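Local coordinates for uncharacterized protein (Borrelia turicatae, PDB 5VJ4), which is of unknown function but is a putative surface protein, probably lipid-binding, encoded by a gene differentially regulated in the tick-mammalian transmission cycle, at residues K106-A109 with L110-F114. Numbering follows the deposited sequence.
Sequences KLIA and LLDDF
Leu107 and Leu111 meet one turn apart on the alpha-helix 105-114, and their pairing illustrates how i to i+4 hydrogen bonding brings side chains onto a common face. Four consecutive carbonyls are used in turn: the amide of Leu110 reaches Lys106 O, that of Leu111 reaches Leu107 O, that of Asp112 reaches Ile108 O and that of Asp113 reaches Ala109 O. In the last, N of Asp113 lies 2.9 Å from O of Ala109 in a nearly straight bond, its N-H...O angle being 170°; the bond from Asp112 is more bent, at 157°. Beyond this ladder, Phe114 N makes a weak bond back to Leu111 O, a shorter loop than those before it. The leucines face helix 133-141, where Leu107 touches Ile136, Leu110 touches Tyr137 and Leu111 touches Leu140, so this short amphipathic helix is laid against its neighbour by its apolar side. On another side Ile108 and Asp112 run side by side, CG2 of Ile108 lying 4.1 Å from OD2 of Asp112. With its CG turned beside its own backbone N (chi1 -58°), Leu111 leans back toward the preceding turn, where CD1 of Leu107 lies 4.3 Å from CG of Leu111.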
ATOM      1  N   LYS A 106     -20.015 -29.977  10.704  1.00 50.55           N
ATOM      2  CA  LYS A 106     -20.003 -30.674   9.402  1.00 67.25           C
ATOM      3  C   LYS A 106     -18.614 -30.640   8.779  1.00 67.81           C
ATOM      4  O   LYS A 106     -18.179 -31.634   8.196  1.00 66.11           O
ATOM      5  CB  LYS A 106     -21.103 -30.227   8.428  1.00 48.25           C
ATOM      6  CG  LYS A 106     -21.566 -28.823   8.735  1.00120.72           C
ATOM      7  CD  LYS A 106     -22.893 -28.526   8.061  1.00147.62           C
ATOM      8  CE  LYS A 106     -23.500 -27.230   8.598  1.00119.32           C
ATOM      9  NZ  LYS A 106     -24.850 -27.014   8.001  1.00129.69           N
ATOM     10  N   LEU A 107     -17.922 -29.512   8.940  1.00 78.43           N
ATOM     11  CA  LEU A 107     -16.559 -29.388   8.448  1.00 76.89           C
ATOM     12  C   LEU A 107     -15.628 -30.344   9.159  1.00 73.43           C
ATOM     13  O   LEU A 107     -14.784 -30.965   8.532  1.00 80.08           O
ATOM     14  CB  LEU A 107     -16.036 -27.970   8.609  1.00 68.48           C
ATOM     15  CG  LEU A 107     -14.603 -27.722   8.094  1.00 60.53           C
ATOM     16  CD1 LEU A 107     -14.407 -28.162   6.654  1.00 38.83           C
ATOM     17  CD2 LEU A 107     -14.247 -26.262   8.248  1.00 50.98           C
ATOM     18  N   ILE A 108     -15.785 -30.463  10.468  1.00 49.97           N
ATOM     19  CA  ILE A 108     -14.979 -31.390  11.190  1.00 43.03           C
ATOM     20  C   ILE A 108     -15.234 -32.808  10.676  1.00 65.80           C
ATOM     21  O   ILE A 108     -14.325 -33.619  10.589  1.00 64.44           O
ATOM     22  CB  ILE A 108     -15.317 -31.366  12.659  1.00 41.27           C
ATOM     23  CG1 ILE A 108     -15.011 -29.988  13.220  1.00 50.71           C
ATOM     24  CG2 ILE A 108     -14.583 -32.512  13.384  1.00 44.34           C
ATOM     25  CD1 ILE A 108     -14.646 -29.942  14.686  1.00 48.40           C
ATOM     26  N   ALA A 109     -16.478 -33.109  10.341  1.00 58.23           N
ATOM     27  CA  ALA A 109     -16.798 -34.438   9.903  1.00 51.68           C
ATOM     28  C   ALA A 109     -16.050 -34.742   8.619  1.00 60.95           C
ATOM     29  O   ALA A 109     -15.408 -35.794   8.508  1.00 52.96           O
ATOM     30  CB  ALA A 109     -18.279 -34.594   9.719  1.00 49.58           C
ATOM     31  N   LEU A 110     -16.090 -33.801   7.680  1.00 55.59           N
ATOM     32  CA  LEU A 110     -15.351 -33.942   6.428  1.00 63.28           C
ATOM     33  C   LEU A 110     -13.832 -34.111   6.651  1.00 68.40           C
ATOM     34  O   LEU A 110     -13.205 -34.987   6.049  1.00 56.07           O
ATOM     35  CB  LEU A 110     -15.655 -32.774   5.505  1.00 49.59           C
ATOM     36  CG  LEU A 110     -14.880 -32.677   4.203  1.00 68.22           C
ATOM     37  CD1 LEU A 110     -15.208 -33.861   3.302  1.00 62.51           C
ATOM     38  CD2 LEU A 110     -15.182 -31.346   3.522  1.00 61.03           C
ATOM     39  N   LEU A 111     -13.253 -33.308   7.538  1.00 53.48           N
ATOM     40  CA  LEU A 111     -11.828 -33.443   7.813  1.00 57.58           C
ATOM     41  C   LEU A 111     -11.489 -34.803   8.399  1.00 61.32           C
ATOM     42  O   LEU A 111     -10.445 -35.362   8.067  1.00 78.68           O
ATOM     43  CB  LEU A 111     -11.283 -32.308   8.690  1.00 52.51           C
ATOM     44  CG  LEU A 111     -11.421 -30.844   8.216  1.00 54.34           C
ATOM     45  CD1 LEU A 111     -10.998 -29.875   9.316  1.00 63.71           C
ATOM     46  CD2 LEU A 111     -10.641 -30.564   6.937  1.00 50.43           C
ATOM     47  N   ASP A 112     -12.382 -35.338   9.238  1.00 78.97           N
ATOM     48  CA  ASP A 112     -12.234 -36.688   9.813  1.00 67.25           C
ATOM     49  C   ASP A 112     -12.312 -37.744   8.718  1.00 58.17           C
ATOM     50  O   ASP A 112     -11.468 -38.635   8.645  1.00 65.78           O
ATOM     51  CB  ASP A 112     -13.285 -36.941  10.886  1.00 68.12           C
ATOM     52  CG  ASP A 112     -12.883 -36.402  12.258  1.00 77.53           C
ATOM     53  OD1 ASP A 112     -11.770 -35.851  12.399  1.00106.70           O
ATOM     54  OD2 ASP A 112     -13.693 -36.546  13.206  1.00 74.15           O
ATOM     55  N   ASP A 113     -13.288 -37.596   7.831  1.00 51.82           N
ATOM     56  CA  ASP A 113     -13.381 -38.427   6.626  1.00 55.42           C
ATOM     57  C   ASP A 113     -12.097 -38.412   5.786  1.00 66.14           C
ATOM     58  O   ASP A 113     -11.864 -39.329   5.022  1.00 78.75           O
ATOM     59  CB  ASP A 113     -14.551 -37.924   5.777  1.00 60.87           C
ATOM     60  CG  ASP A 113     -14.986 -38.900   4.720  1.00 85.54           C
ATOM     61  OD1 ASP A 113     -14.536 -40.067   4.763  1.00 95.63           O
ATOM     62  OD2 ASP A 113     -15.801 -38.487   3.851  1.00101.62           O
ATOM     63  N   PHE A 114     -11.281 -37.367   5.927  1.00 83.63           N
ATOM     64  CA  PHE A 114     -10.051 -37.196   5.127  1.00 71.28           C
ATOM     65  C   PHE A 114      -8.776 -37.668   5.821  1.00 68.52           C
ATOM     66  O   PHE A 114      -7.734 -37.875   5.183  1.00 71.86           O
ATOM     67  CB  PHE A 114      -9.879 -35.725   4.726  1.00 60.85           C
ATOM     68  CG  PHE A 114     -10.698 -35.304   3.538  1.00 57.51           C
ATOM     69  CD1 PHE A 114     -11.642 -36.157   2.951  1.00 67.59           C
ATOM     70  CD2 PHE A 114     -10.562 -34.016   3.026  1.00 53.48           C
ATOM     71  CE1 PHE A 114     -12.393 -35.737   1.854  1.00 66.72           C
ATOM     72  CE2 PHE A 114     -11.331 -33.593   1.941  1.00 59.38           C
ATOM     73  CZ  PHE A 114     -12.235 -34.458   1.347  1.00 51.99           C
TER